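Local atomic coordinates of arginyl-tRNA synthetase, putative (Plasmodium falciparum, PDB entry 5JLD), a protein that probably attaches L-arginine to its cognate tRNA in an ATP-dependent reaction, as a class I aminoacyl-tRNA synthetase. Residues K293-T296 and A301-Y304; D287-S292 and L313-S318. All coordinates share one frame; numbering follows the deposited sequence.

Contact 1: residues K293-T296 and A301-Y304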
ATOM      1  N   LYS A 293      17.773 -29.617  11.398  1.00 65.21           N
ATOM      2  CA  LYS A 293      18.010 -29.705  12.838  1.00 66.73           C
ATOM      3  C   LYS A 293      17.703 -28.396  13.586  1.00 68.40           C
ATOM      4  O   LYS A 293      18.369 -28.059  14.570  1.00 66.82           O
ATOM      5  CB  LYS A 293      19.456 -30.146  13.100  1.00 72.09           C
ATOM      6  CG  LYS A 293      19.728 -31.583  12.654  1.00 77.42           C
ATOM      7  CD  LYS A 293      21.175 -31.778  12.222  1.00 83.02           C
ATOM      8  CE  LYS A 293      21.400 -33.168  11.625  1.00 86.68           C
ATOM      9  NZ  LYS A 293      22.754 -33.293  11.012  1.00 89.87           N
ATOM     10  N   LEU A 294      16.677 -27.678  13.131  1.00 61.12           N
ATOM     11  CA  LEU A 294      16.257 -26.437  13.787  1.00 62.40           C
ATOM     12  C   LEU A 294      15.033 -26.659  14.678  1.00 64.05           C
ATOM     13  O   LEU A 294      14.599 -25.751  15.382  1.00 64.96           O
ATOM     14  CB  LEU A 294      15.948 -25.353  12.751  1.00 52.58           C
ATOM     15  CG  LEU A 294      17.111 -24.921  11.871  1.00 54.55           C
ATOM     16  CD1 LEU A 294      16.618 -24.050  10.709  1.00 51.91           C
ATOM     17  CD2 LEU A 294      18.140 -24.185  12.708  1.00 55.96           C
ATOM     18  N   LEU A 295      14.482 -27.868  14.642  1.00 60.91           N
ATOM     19  CA  LEU A 295      13.266 -28.169  15.388  1.00 59.46           C
ATOM     20  C   LEU A 295      13.584 -28.859  16.718  1.00 60.06           C
ATOM     21  O   LEU A 295      14.698 -29.333  16.934  1.00 58.25           O
ATOM     22  CB  LEU A 295      12.324 -29.025  14.537  1.00 59.84           C
ATOM     23  CG  LEU A 295      11.947 -28.363  13.199  1.00 58.30           C
ATOM     24  CD1 LEU A 295      10.885 -29.156  12.453  1.00 54.20           C
ATOM     25  CD2 LEU A 295      11.489 -26.914  13.396  1.00 47.70           C
ATOM     26  N   THR A 296      12.603 -28.876  17.617  1.00 53.15           N
ATOM     27  CA  THR A 296      12.749 -29.472  18.940  1.00 52.02           C
ATOM     28  C   THR A 296      11.454 -30.178  19.375  1.00 59.30           C
ATOM     29  O   THR A 296      10.407 -30.035  18.733  1.00 55.11           O
ATOM     30  CB  THR A 296      13.118 -28.408  20.006  1.00 67.60           C
ATOM     31  OG1 THR A 296      12.185 -27.320  19.943  1.00 61.93           O
ATOM     32  CG2 THR A 296      14.528 -27.871  19.794  1.00 64.48           C
ATOM     33  N   ALA A 301       4.884 -33.051  20.462  1.00 58.01           N
ATOM     34  CA  ALA A 301       4.882 -32.281  19.224  1.00 56.05           C
ATOM     35  C   ALA A 301       6.291 -31.846  18.823  1.00 62.40           C
ATOM     36  O   ALA A 301       7.164 -31.645  19.675  1.00 69.02           O
ATOM     37  CB  ALA A 301       3.960 -31.075  19.347  1.00 48.80           C
ATOM     38  N   ILE A 302       6.502 -31.731  17.513  1.00 59.46           N
ATOM     39  CA  ILE A 302       7.717 -31.148  16.951  1.00 62.29           C
ATOM     40  C   ILE A 302       7.463 -29.688  16.613  1.00 55.61           C
ATOM     41  O   ILE A 302       6.554 -29.345  15.841  1.00 50.18           O
ATOM     42  CB  ILE A 302       8.208 -31.896  15.678  1.00 47.34           C
ATOM     43  CG1 ILE A 302       8.571 -33.345  15.999  1.00 53.87           C
ATOM     44  CG2 ILE A 302       9.392 -31.202  15.065  1.00 44.66           C
ATOM     45  CD1 ILE A 302       7.492 -34.313  15.643  1.00 55.41           C
ATOM     46  N   CYS A 303       8.290 -28.831  17.190  1.00 59.43           N
ATOM     47  CA  CYS A 303       8.098 -27.391  17.104  1.00 53.77           C
ATOM     48  C   CYS A 303       9.358 -26.656  16.707  1.00 49.93           C
ATOM     49  O   CYS A 303      10.445 -27.228  16.709  1.00 49.98           O
ATOM     50  CB  CYS A 303       7.607 -26.851  18.447  1.00 55.52           C
ATOM     51  SG  CYS A 303       6.133 -27.667  19.058  1.00 61.04           S
ATOM     52  N   TYR A 304       9.196 -25.387  16.350  1.00 42.83           N
ATOM     53  CA  TYR A 304      10.323 -24.460  16.288  1.00 46.20           C
ATOM     54  C   TYR A 304      10.240 -23.483  17.449  1.00 54.84           C
ATOM     55  O   TYR A 304       9.298 -22.687  17.542  1.00 53.37           O
ATOM     56  CB  TYR A 304      10.352 -23.682  14.979  1.00 43.64           C
ATOM     57  CG  TYR A 304      11.405 -22.586  14.966  1.00 56.80           C
ATOM     58  CD1 TYR A 304      12.765 -22.900  14.954  1.00 60.59           C
ATOM     59  CD2 TYR A 304      11.042 -21.244  14.965  1.00 55.75           C
ATOM     60  CE1 TYR A 304      13.728 -21.914  14.943  1.00 56.48           C
ATOM     61  CE2 TYR A 304      12.005 -20.243  14.947  1.00 56.73           C
ATOM     62  CZ  TYR A 304      13.343 -20.589  14.940  1.00 59.09           C
ATOM     63  OH  TYR A 304      14.296 -19.609  14.931  1.00 65.79           O
TER
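Thr296 and Cys303 face each other as an antiparallel hydrogen-bonded pair, their backbones joined by two hydrogen bonds. Thr296 N donates to Cys303 O at 2.9 Å, the donor lying in the carbonyl plane, and Cys303 N returns a nearly straight bond (173° at the hydrogen) to Thr296 O. Each carbonyl oxygen also receives a CA-H...O contact from the residue preceding the donor: Leu295 CA lies 3.3 Å from Cys303 O, and Ile302 CA approaches Thr296 O.

The side chains of Thr296 and Cys303 lie on one face of the sheet. This is the pairing of a beta hairpin, in which strand 296-298 turns back into strand 301-304, the middle strand of a small three-stranded antiparallel sheet in the part of the chain belonging to the class I catalytic family. Leu295 forks between two neighbours. With CG anti to its carbonyl carbon (chi1 -57°), its CD1 meets Ile302 CG2 at 3.6 Å, while its CD2 rests 3.8 Å from Tyr304 CB, and the leucine crosses both side chains at about a right angle.

In Tyr304, CG anti to the backbone N (chi1 172°) carries the ring alongside the chain that leads into the hairpin. There the carbonyl oxygen of Leu294 comes to the ring edge, in its plane, 3.4 Å from Tyr304 CD1. The hydroxyl at the far end is hydrogen-bonded to Asp361 and Lys365, which tie the hairpin to the end of helix 353-364 and the loop beyond it.

Contact 2: residues D287-S292 and L313-S318; sequences DLLKES and LFLQKS
A helix packed against the edge strand of a small antiparallel sheet brings two pairs of side chains together, Leu289 with Leu315 and Lys290 with Gln316. The leucines form the buried half of the contact. Both point from their backbones toward the other segment, and they meet through single methyl groups, Leu289 CD1 lying 4.0 Å from Leu315 CD1, with the two side chains crossing at about a right angle. Leu295 and Val329 each touch both leucines, and Trp368 also packs on Leu289, so the methyl pair belongs to a larger apolar cluster between the helix, the sheet and helix 326-337.

The neighbouring pair is polar and lies farther toward the surface. Lys290 runs out fully extended beyond CG, which carries its ammonium group across to the strand, where NZ donates to Gln316 OE1 at 2.9 Å. NZ approaches at 128° to the C=O bond and is tilted 23° from the carbonyl plane. Gln316 reaches out to it with CG anti to the backbone N (chi1 176°) and the chain again extended.

Two consecutive residues of the strand can both face the helix because Leu315 and Gln316 form a classic beta bulge, lying together opposite Ile302 of strand 301-304. The irregularity turns the apolar leucine and the polar glutamine to the same side, matching the successive Leu289 and Lys290.

Farther along the helix, Leu289 O accepts a backbone hydrogen bond from Ser292 N. Ser292 OG lies suspiciously close to the same oxygen, and a bond between them is doubtful.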
ATOM      1  N   ASP A 287      10.164 -32.493   6.068  1.00 46.44           N
ATOM      2  CA  ASP A 287      11.347 -33.327   5.888  1.00 41.87           C
ATOM      3  C   ASP A 287      12.525 -32.392   5.862  1.00 47.24           C
ATOM      4  O   ASP A 287      13.503 -32.601   6.597  1.00 50.89           O
ATOM      5  CB  ASP A 287      11.260 -34.172   4.613  1.00 47.41           C
ATOM      6  CG  ASP A 287      10.387 -35.410   4.797  1.00 56.03           C
ATOM      7  OD1 ASP A 287      10.179 -35.813   5.963  1.00 55.83           O
ATOM      8  OD2 ASP A 287       9.897 -35.965   3.787  1.00 58.44           O
ATOM      9  N   LEU A 288      12.375 -31.295   5.114  1.00 40.32           N
ATOM     10  CA  LEU A 288      13.494 -30.365   4.971  1.00 52.72           C
ATOM     11  C   LEU A 288      13.867 -29.837   6.346  1.00 55.49           C
ATOM     12  O   LEU A 288      15.040 -29.892   6.745  1.00 59.02           O
ATOM     13  CB  LEU A 288      13.151 -29.219   4.009  1.00 47.12           C
ATOM     14  CG  LEU A 288      13.210 -29.673   2.536  1.00 47.46           C
ATOM     15  CD1 LEU A 288      12.742 -28.563   1.608  1.00 44.72           C
ATOM     16  CD2 LEU A 288      14.612 -30.151   2.137  1.00 46.35           C
ATOM     17  N   LEU A 289      12.855 -29.410   7.102  1.00 52.63           N
ATOM     18  CA  LEU A 289      13.116 -28.823   8.403  1.00 46.79           C
ATOM     19  C   LEU A 289      13.749 -29.852   9.326  1.00 52.87           C
ATOM     20  O   LEU A 289      14.666 -29.525  10.077  1.00 51.65           O
ATOM     21  CB  LEU A 289      11.837 -28.261   9.004  1.00 48.06           C
ATOM     22  CG  LEU A 289      11.475 -26.952   8.301  1.00 50.84           C
ATOM     23  CD1 LEU A 289      10.079 -26.507   8.672  1.00 51.38           C
ATOM     24  CD2 LEU A 289      12.514 -25.869   8.639  1.00 50.71           C
ATOM     25  N   LYS A 290      13.330 -31.112   9.203  1.00 52.90           N
ATOM     26  CA  LYS A 290      13.860 -32.116  10.115  1.00 61.71           C
ATOM     27  C   LYS A 290      15.339 -32.284   9.800  1.00 60.90           C
ATOM     28  O   LYS A 290      16.158 -32.458  10.705  1.00 58.32           O
ATOM     29  CB  LYS A 290      13.099 -33.445   9.997  1.00 60.18           C
ATOM     30  CG  LYS A 290      11.656 -33.363  10.494  1.00 63.61           C
ATOM     31  CD  LYS A 290      10.895 -34.689  10.333  1.00 63.05           C
ATOM     32  CE  LYS A 290       9.427 -34.548  10.764  1.00 56.95           C
ATOM     33  NZ  LYS A 290       8.694 -35.855  10.845  1.00 54.41           N
ATOM     34  N   GLU A 291      15.685 -32.171   8.518  1.00 51.18           N
ATOM     35  CA  GLU A 291      17.065 -32.395   8.126  1.00 55.60           C
ATOM     36  C   GLU A 291      17.917 -31.176   8.496  1.00 59.55           C
ATOM     37  O   GLU A 291      19.143 -31.280   8.543  1.00 66.86           O
ATOM     38  CB  GLU A 291      17.169 -32.710   6.625  1.00 51.34           C
ATOM     39  N   SER A 292      17.276 -30.038   8.782  1.00 49.01           N
ATOM     40  CA  SER A 292      18.029 -28.821   9.117  1.00 51.75           C
ATOM     41  C   SER A 292      18.408 -28.758  10.600  1.00 61.00           C
ATOM     42  O   SER A 292      19.242 -27.937  11.006  1.00 59.23           O
ATOM     43  CB  SER A 292      17.231 -27.577   8.754  1.00 55.28           C
ATOM     44  OG  SER A 292      16.067 -27.503   9.559  1.00 65.35           O
ATOM     45  N   LEU A 313       6.487 -22.208  17.062  1.00 43.97           N
ATOM     46  CA  LEU A 313       5.663 -22.692  15.947  1.00 46.12           C
ATOM     47  C   LEU A 313       5.395 -24.194  16.108  1.00 51.87           C
ATOM     48  O   LEU A 313       6.315 -24.981  16.319  1.00 54.21           O
ATOM     49  CB  LEU A 313       6.334 -22.411  14.600  1.00 44.46           C
ATOM     50  CG  LEU A 313       6.702 -20.934  14.368  1.00 51.64           C
ATOM     51  CD1 LEU A 313       7.463 -20.745  13.045  1.00 48.37           C
ATOM     52  CD2 LEU A 313       5.463 -20.029  14.417  1.00 50.40           C
ATOM     53  N   PHE A 314       4.134 -24.591  16.022  1.00 49.47           N
ATOM     54  CA  PHE A 314       3.794 -26.013  16.101  1.00 49.27           C
ATOM     55  C   PHE A 314       3.728 -26.599  14.682  1.00 53.95           C
ATOM     56  O   PHE A 314       2.872 -26.226  13.874  1.00 53.11           O
ATOM     57  CB  PHE A 314       2.484 -26.202  16.872  1.00 46.61           C
ATOM     58  CG  PHE A 314       2.557 -25.716  18.310  1.00 54.22           C
ATOM     59  CD1 PHE A 314       2.468 -24.358  18.606  1.00 47.16           C
ATOM     60  CD2 PHE A 314       2.721 -26.612  19.357  1.00 59.13           C
ATOM     61  CE1 PHE A 314       2.543 -23.906  19.917  1.00 55.39           C
ATOM     62  CE2 PHE A 314       2.795 -26.165  20.679  1.00 59.12           C
ATOM     63  CZ  PHE A 314       2.705 -24.812  20.957  1.00 55.21           C
ATOM     64  N   LEU A 315       4.672 -27.480  14.372  1.00 51.66           N
ATOM     65  CA  LEU A 315       4.836 -27.968  13.004  1.00 55.42           C
ATOM     66  C   LEU A 315       4.373 -29.419  12.826  1.00 56.74           C
ATOM     67  O   LEU A 315       3.829 -29.778  11.786  1.00 57.65           O
ATOM     68  CB  LEU A 315       6.294 -27.804  12.569  1.00 49.73           C
ATOM     69  CG  LEU A 315       6.750 -26.334  12.667  1.00 60.01           C
ATOM     70  CD1 LEU A 315       8.195 -26.141  12.237  1.00 57.80           C
ATOM     71  CD2 LEU A 315       5.839 -25.448  11.840  1.00 61.18           C
ATOM     72  N   GLN A 316       4.578 -30.257  13.837  1.00 57.77           N
ATOM     73  CA  GLN A 316       4.000 -31.596  13.797  1.00 52.47           C
ATOM     74  C   GLN A 316       3.346 -31.894  15.136  1.00 55.90           C
ATOM     75  O   GLN A 316       3.962 -31.684  16.169  1.00 51.70           O
ATOM     76  CB  GLN A 316       5.059 -32.654  13.453  1.00 51.50           C
ATOM     77  CG  GLN A 316       4.540 -34.114  13.494  1.00 51.32           C
ATOM     78  CD  GLN A 316       5.521 -35.128  12.880  1.00 56.25           C
ATOM     79  OE1 GLN A 316       6.062 -34.920  11.783  1.00 54.10           O
ATOM     80  NE2 GLN A 316       5.748 -36.232  13.591  1.00 59.70           N
ATOM     81  N   LYS A 317       2.098 -32.369  15.106  1.00 52.76           N
ATOM     82  CA  LYS A 317       1.347 -32.736  16.310  1.00 53.47           C
ATOM     83  C   LYS A 317       1.845 -34.013  16.993  1.00 63.42           C
ATOM     84  O   LYS A 317       2.721 -34.720  16.483  1.00 67.62           O
ATOM     85  CB  LYS A 317      -0.131 -32.940  15.980  1.00 51.67           C
ATOM     86  CG  LYS A 317      -0.853 -31.732  15.456  1.00 64.67           C
ATOM     87  CD  LYS A 317      -2.264 -32.136  15.069  1.00 76.98           C
ATOM     88  CE  LYS A 317      -3.019 -30.980  14.438  1.00 87.69           C
ATOM     89  NZ  LYS A 317      -4.359 -31.426  13.955  1.00 91.62           N
ATOM     90  N   SER A 318       1.238 -34.304  18.140  1.00 63.58           N
ATOM     91  CA  SER A 318       1.464 -35.546  18.875  1.00 64.75           C
ATOM     92  C   SER A 318       1.022 -36.775  18.093  1.00 71.22           C
ATOM     93  O   SER A 318       1.598 -37.849  18.258  1.00 72.93           O
ATOM     94  CB  SER A 318       0.730 -35.508  20.214  1.00 62.85           C
ATOM     95  OG  SER A 318       1.188 -34.433  21.004  1.00 77.04           O
TER

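In the fold
Contacts 1 and 2 lie side by side, their centres about 5 Å apart, and share one three-stranded sheet. Residues 293-296 continue directly from helix segment 287-292, so the chain leaves the helix of contact 2, forms the hairpin of contact 1 and returns as strand 313-316 to close against the same helix. Between the two later strands, Ile302 N lies 2.9 Å from Gln316 O and Tyr304 O 2.9 Å from Leu313 N, both probable hydrogen bonds. Leu295 makes the apolar packing of the two contacts continuous. Both are peripheral: the centres of contacts 1 and 2 lie about 35 and 34 Å from the centre of the chain.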